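Local coordinates for glycosyl hydrolases family 2, sugar binding domain protein (Bacteroides uniformis str. 3978 T3 ii, PDB 6D1P) that is a gut-bacterial beta-glucuronidase of glycoside hydrolase family 2, probably cleaving O-glycosidic bonds of glucuronide substrates, at residues 241-246 with 284-289; 202-207 with 297-302. All blocks are in the same frame, centred on the assembly; numbering follows the deposited sequence.

Interaction 1: 241-246 with 284-289; sequences FSLRVF and YTCVAE
Six backbone hydrogen bonds join strands 241-246 and 284-289, which run antiparallel with 165° between their directions. They come in reciprocal pairs at Ser242-Glu289, Arg244-Val287 and Phe246-Thr285. The Val287 N to Arg244 O bond is 2.8 Å long and nearly straight, with Val287 N almost in line with the C=O bond of Arg244. Glu289 N, by contrast, approaches Ser242 O from above the carbonyl plane, 3.1 Å away, in a less straight bond.

Apolar contacts lie on both faces. On the face of Leu243, Val245, Cys286 and Ala288, Leu243 CD1 sits 3.9 Å from Ala288 CB, and Ile226 and Phe204 of the facing sheet lie against this side. On the other face, Phe246 presents the CE2 edge of its ring to Val287 CG2 at 3.5 Å.

The charged pair shares this second face. Arg244, its chain bent at chi3 (-123°), carries NH2 to a long salt bridge of 3.6 Å with Glu289 OE1, the guanidinium and carboxylate planes 59° apart. Ser242 OG lies over the centre of one guanidinium face, and OE1 has a stronger partner in Arg298.

Such pairing of central strands in a four-stranded antiparallel sheet is characteristic of the immunoglobulin-like beta-sandwich domain of family 2 glycoside hydrolases.

Interaction 2: 202-207 with 297-302; sequences VHFEQI and LRTTQH
The Phe204 ring meets Leu297 and Thr299 obliquely, through its CD2-CE2 side, and Phe228 meets the same ring with the planes at about 40°. The His203 imidazole turns outward, with Glu205 OE1 at its edge in the ring plane and ND1 hydrogen-bonded to Pro200 O.

Leu297 and Phe204 lie alongside each other, pointing opposite ways. With CG anti to the backbone N (chi1 179°), Leu297 brings CD2 to 3.4 Å from Phe204 CD2, a tight approach, and the same methyl lies 3.7 Å from His203 CA. With OG1 anti to the backbone N, Thr299 holds CG2 in the crowded position between N and the carbonyl carbon. Thr299 CG2 meets Ile207 CD1 tip to tip at 3.5 Å and lies 3.7 Å from Phe204 CD2. Thr299 OG1 accepts a bond of 3.3 Å from Gln301 NE2, whose amide plane contains the oxygen; Gln301 OE1 in turn binds Asn416 ND2.

No hydrogen bond joins the segments, whose strand axes come no nearer than 8.2 Å. A classic beta bulge, Glu205 and Gln206 opposite Ala227, lies between Phe204 and Ile207, so that both side chains come to the same inward face. Strand 203-213 pairs with strand 219-229 in one sheet, and strand 295-303 with strand 284-292 in the sheet packed upon it.

How the interactions relate
Interaction 1 lies within one sheet and interaction 2 between two sheets of the same sandwich domain. They share that first sheet, where 284-289 and 297-302 are adjacent strands, probably hydrogen-bonded from Cys286 N to Gln301 O (2.7 Å) and from Ala288 N to Thr299 O (2.9 Å). Main-chain bonds dominate interaction 1; interaction 2 depends on side-chain packing. The inward face of 284-289 continues into the interior to which Phe204, Ile207, Leu297 and Thr299 belong, and Ala288 touches both Phe204 and Ile207. In this shared sheet the charged side chains of the two contacts lie on the partly exposed face turned from the interior, where Glu289 links Arg244 of interaction 1 to Arg298 of interaction 2.

Interaction 1: 241-246 with 284-289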
loop_
_atom_site.group_PDB
_atom_site.type_symbol
_atom_site.label_atom_id
_atom_site.label_comp_id
_atom_site.label_asym_id
_atom_site.label_seq_id
_atom_site.Cartn_x
_atom_site.Cartn_y
_atom_site.Cartn_z
ATOM N N PHE A 241 10.728 16.237 51.026
ATOM C CA PHE A 241 9.617 15.723 50.232
ATOM C C PHE A 241 8.847 14.722 51.081
ATOM O O PHE A 241 9.380 14.162 52.040
ATOM C CB PHE A 241 10.099 15.059 48.928
ATOM C CG PHE A 241 10.586 13.629 49.100
ATOM C CD1 PHE A 241 9.693 12.557 49.065
ATOM C CD2 PHE A 241 11.938 13.358 49.270
ATOM C CE1 PHE A 241 10.136 11.257 49.220
ATOM C CE2 PHE A 241 12.387 12.054 49.427
ATOM C CZ PHE A 241 11.486 11.003 49.400
ATOM N N SER A 242 7.599 14.468 50.691
ATOM C CA SER A 242 6.695 13.673 51.507
ATOM C C SER A 242 6.356 12.338 50.859
ATOM O O SER A 242 6.485 12.153 49.647
ATOM C CB SER A 242 5.398 14.431 51.787
ATOM O OG SER A 242 4.564 13.638 52.615
ATOM N N LEU A 243 5.860 11.425 51.696
ATOM C CA LEU A 243 5.590 10.045 51.296
ATOM C C LEU A 243 4.505 9.494 52.215
ATOM O O LEU A 243 4.742 9.356 53.421
ATOM C CB LEU A 243 6.858 9.213 51.401
ATOM C CG LEU A 243 6.923 7.927 50.593
ATOM C CD1 LEU A 243 7.162 8.290 49.148
ATOM C CD2 LEU A 243 8.020 7.041 51.111
ATOM N N ARG A 244 3.332 9.167 51.662
ATOM C CA ARG A 244 2.225 8.639 52.455
ATOM C C ARG A 244 1.687 7.353 51.845
ATOM O O ARG A 244 1.586 7.232 50.621
ATOM C CB ARG A 244 1.093 9.658 52.571
ATOM C CG ARG A 244 1.476 10.946 53.266
ATOM C CD ARG A 244 0.268 11.873 53.396
ATOM N NE ARG A 244 0.527 13.173 52.778
ATOM C CZ ARG A 244 1.118 14.191 53.397
ATOM N NH1 ARG A 244 1.506 14.056 54.661
ATOM N NH2 ARG A 244 1.324 15.341 52.758
ATOM N N VAL A 245 1.324 6.401 52.700
ATOM C CA VAL A 245 0.791 5.110 52.276
ATOM C C VAL A 245 -0.632 4.974 52.793
ATOM O O VAL A 245 -0.854 4.985 54.009
ATOM C CB VAL A 245 1.652 3.942 52.772
ATOM C CG1 VAL A 245 0.947 2.636 52.489
ATOM C CG2 VAL A 245 2.999 3.963 52.090
ATOM N N PHE A 246 -1.586 4.803 51.877
ATOM C CA PHE A 246 -3.002 4.715 52.212
ATOM C C PHE A 246 -3.517 3.292 52.056
ATOM O O PHE A 246 -3.133 2.582 51.126
ATOM C CB PHE A 246 -3.827 5.648 51.331
ATOM C CG PHE A 246 -3.441 7.089 51.457
ATOM C CD1 PHE A 246 -4.034 7.896 52.420
ATOM C CD2 PHE A 246 -2.482 7.640 50.617
ATOM C CE1 PHE A 246 -3.678 9.228 52.536
ATOM C CE2 PHE A 246 -2.119 8.966 50.731
ATOM C CZ PHE A 246 -2.719 9.766 51.690
ATOM N N TYR A 284 -3.300 -1.310 47.962
ATOM C CA TYR A 284 -2.813 -0.178 48.728
ATOM C C TYR A 284 -2.350 0.914 47.779
ATOM O O TYR A 284 -2.142 0.688 46.584
ATOM C CB TYR A 284 -1.660 -0.592 49.643
ATOM C CG TYR A 284 -2.061 -1.367 50.877
ATOM C CD1 TYR A 284 -2.552 -2.661 50.776
ATOM C CD2 TYR A 284 -1.931 -0.810 52.146
ATOM C CE1 TYR A 284 -2.908 -3.377 51.888
ATOM C CE2 TYR A 284 -2.287 -1.524 53.285
ATOM C CZ TYR A 284 -2.777 -2.807 53.148
ATOM O OH TYR A 284 -3.145 -3.540 54.260
ATOM N N THR A 285 -2.165 2.110 48.331
ATOM C CA THR A 285 -1.722 3.255 47.554
ATOM C C THR A 285 -0.530 3.907 48.230
ATOM O O THR A 285 -0.465 3.978 49.457
ATOM C CB THR A 285 -2.853 4.277 47.370
ATOM O OG1 THR A 285 -3.670 3.872 46.265
ATOM C CG2 THR A 285 -2.302 5.668 47.079
ATOM N N CYS A 286 0.427 4.349 47.419
ATOM C CA CYS A 286 1.553 5.141 47.880
ATOM C C CYS A 286 1.560 6.455 47.116
ATOM O O CYS A 286 1.537 6.459 45.881
ATOM C CB CYS A 286 2.865 4.385 47.679
ATOM S SG CYS A 286 4.345 5.362 47.988
ATOM N N VAL A 287 1.569 7.568 47.844
ATOM C CA VAL A 287 1.564 8.898 47.242
ATOM C C VAL A 287 2.870 9.583 47.609
ATOM O O VAL A 287 3.169 9.778 48.796
ATOM C CB VAL A 287 0.362 9.741 47.701
ATOM C CG1 VAL A 287 0.376 11.083 47.006
ATOM C CG2 VAL A 287 -0.951 9.022 47.438
ATOM N N ALA A 288 3.650 9.928 46.595
ATOM C CA ALA A 288 4.832 10.751 46.760
ATOM C C ALA A 288 4.505 12.169 46.328
ATOM O O ALA A 288 3.690 12.396 45.430
ATOM C CB ALA A 288 6.015 10.218 45.946
ATOM N N GLU A 289 5.161 13.127 46.964
ATOM C CA GLU A 289 4.755 14.510 46.809
ATOM C C GLU A 289 5.968 15.400 46.981
ATOM O O GLU A 289 6.686 15.293 47.979
ATOM C CB GLU A 289 3.675 14.856 47.833
ATOM C CG GLU A 289 2.599 15.743 47.294
ATOM C CD GLU A 289 1.736 16.299 48.392
ATOM O OE1 GLU A 289 1.121 15.492 49.125
ATOM O OE2 GLU A 289 1.697 17.541 48.531
#

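Interaction 2: 202-207 with 297-302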
loop_
_atom_site.group_PDB
_atom_site.type_symbol
_atom_site.label_atom_id
_atom_site.label_comp_id
_atom_site.label_asym_id
_atom_site.label_seq_id
_atom_site.Cartn_x
_atom_site.Cartn_y
_atom_site.Cartn_z
ATOM N N VAL A 202 13.393 19.382 39.017
ATOM C CA VAL A 202 13.657 18.224 39.857
ATOM C C VAL A 202 12.331 17.504 40.048
ATOM O O VAL A 202 11.311 18.139 40.323
ATOM C CB VAL A 202 14.301 18.630 41.196
ATOM C CG1 VAL A 202 14.332 17.458 42.165
ATOM C CG2 VAL A 202 15.715 19.159 40.958
ATOM N N HIS A 203 12.350 16.183 39.892
ATOM C CA HIS A 203 11.152 15.397 39.634
ATOM C C HIS A 203 11.432 13.962 40.039
ATOM O O HIS A 203 12.587 13.558 40.186
ATOM C CB HIS A 203 10.779 15.448 38.150
ATOM C CG HIS A 203 11.939 15.152 37.251
ATOM N ND1 HIS A 203 12.690 16.141 36.650
ATOM C CD2 HIS A 203 12.521 13.978 36.908
ATOM C CE1 HIS A 203 13.670 15.588 35.958
ATOM N NE2 HIS A 203 13.591 14.276 36.097
ATOM N N PHE A 204 10.365 13.187 40.190
ATOM C CA PHE A 204 10.527 11.757 40.400
ATOM C C PHE A 204 10.938 11.096 39.092
ATOM O O PHE A 204 10.292 11.294 38.057
ATOM C CB PHE A 204 9.235 11.136 40.920
ATOM C CG PHE A 204 8.647 11.863 42.082
ATOM C CD1 PHE A 204 9.279 11.853 43.314
ATOM C CD2 PHE A 204 7.460 12.559 41.946
ATOM C CE1 PHE A 204 8.743 12.530 44.392
ATOM C CE2 PHE A 204 6.910 13.238 43.024
ATOM C CZ PHE A 204 7.554 13.223 44.249
ATOM N N GLU A 205 12.025 10.326 39.134
ATOM C CA GLU A 205 12.401 9.520 37.981
ATOM C C GLU A 205 11.837 8.107 38.099
ATOM O O GLU A 205 11.161 7.624 37.185
ATOM C CB GLU A 205 13.926 9.502 37.823
ATOM C CG GLU A 205 14.387 9.264 36.393
ATOM C CD GLU A 205 15.673 10.010 36.052
ATOM O OE1 GLU A 205 15.593 11.036 35.332
ATOM O OE2 GLU A 205 16.758 9.578 36.506
ATOM N N GLN A 206 12.058 7.453 39.236
ATOM C CA GLN A 206 11.593 6.089 39.430
ATOM C C GLN A 206 11.121 5.910 40.869
ATOM O O GLN A 206 11.677 6.503 41.796
ATOM C CB GLN A 206 12.711 5.095 39.089
ATOM C CG GLN A 206 12.254 3.670 38.830
ATOM C CD GLN A 206 13.387 2.790 38.314
ATOM O OE1 GLN A 206 13.221 2.061 37.329
ATOM N NE2 GLN A 206 14.548 2.854 38.980
ATOM N N ILE A 207 10.079 5.092 41.044
ATOM C CA ILE A 207 9.516 4.791 42.361
ATOM C C ILE A 207 9.193 3.308 42.441
ATOM O O ILE A 207 8.163 2.848 41.930
ATOM C CB ILE A 207 8.261 5.641 42.655
ATOM C CG1 ILE A 207 8.645 7.114 42.801
ATOM C CG2 ILE A 207 7.505 5.128 43.903
ATOM C CD1 ILE A 207 7.586 7.962 43.438
ATOM N N LEU A 297 4.247 18.601 42.758
ATOM C CA LEU A 297 4.384 17.388 41.963
ATOM C C LEU A 297 3.927 16.203 42.801
ATOM O O LEU A 297 4.468 15.951 43.885
ATOM C CB LEU A 297 5.827 17.201 41.503
ATOM C CG LEU A 297 6.115 15.938 40.680
ATOM C CD1 LEU A 297 5.462 16.013 39.303
ATOM C CD2 LEU A 297 7.611 15.702 40.555
ATOM N N ARG A 298 2.916 15.495 42.321
ATOM C CA ARG A 298 2.407 14.317 42.998
ATOM C C ARG A 298 2.448 13.131 42.052
ATOM O O ARG A 298 2.238 13.272 40.842
ATOM C CB ARG A 298 0.970 14.516 43.482
ATOM C CG ARG A 298 0.413 13.329 44.258
ATOM C CD ARG A 298 -1.054 13.512 44.602
ATOM N NE ARG A 298 -1.441 14.915 44.516
ATOM C CZ ARG A 298 -1.294 15.795 45.501
ATOM N NH1 ARG A 298 -0.760 15.413 46.661
ATOM N NH2 ARG A 298 -1.671 17.055 45.318
ATOM N N THR A 299 2.717 11.960 42.615
ATOM C CA THR A 299 2.533 10.715 41.890
ATOM C C THR A 299 1.917 9.696 42.828
ATOM O O THR A 299 2.355 9.543 43.973
ATOM C CB THR A 299 3.849 10.188 41.303
ATOM O OG1 THR A 299 3.612 8.932 40.659
ATOM C CG2 THR A 299 4.893 10.003 42.394
ATOM N N THR A 300 0.896 9.011 42.338
ATOM C CA THR A 300 0.165 8.013 43.098
ATOM C C THR A 300 0.441 6.639 42.507
ATOM O O THR A 300 0.385 6.462 41.284
ATOM C CB THR A 300 -1.328 8.319 43.070
ATOM O OG1 THR A 300 -1.537 9.659 43.527
ATOM C CG2 THR A 300 -2.085 7.352 43.935
ATOM N N GLN A 301 0.732 5.674 43.370
ATOM C CA GLN A 301 1.096 4.329 42.949
ATOM C C GLN A 301 0.277 3.311 43.723
ATOM O O GLN A 301 0.164 3.410 44.948
ATOM C CB GLN A 301 2.584 4.075 43.189
ATOM C CG GLN A 301 3.487 5.065 42.522
ATOM C CD GLN A 301 3.729 4.702 41.085
ATOM O OE1 GLN A 301 3.837 3.517 40.747
ATOM N NE2 GLN A 301 3.801 5.716 40.220
ATOM N N HIS A 302 -0.273 2.325 43.021
ATOM C CA HIS A 302 -0.891 1.198 43.696
ATOM C C HIS A 302 0.106 0.059 43.865
ATOM O O HIS A 302 1.103 -0.043 43.148
ATOM C CB HIS A 302 -2.112 0.699 42.933
ATOM C CG HIS A 302 -3.173 1.736 42.763
ATOM N ND1 HIS A 302 -3.068 2.768 41.851
ATOM C CD2 HIS A 302 -4.359 1.906 43.393
ATOM C CE1 HIS A 302 -4.149 3.525 41.924
ATOM N NE2 HIS A 302 -4.947 3.025 42.852
#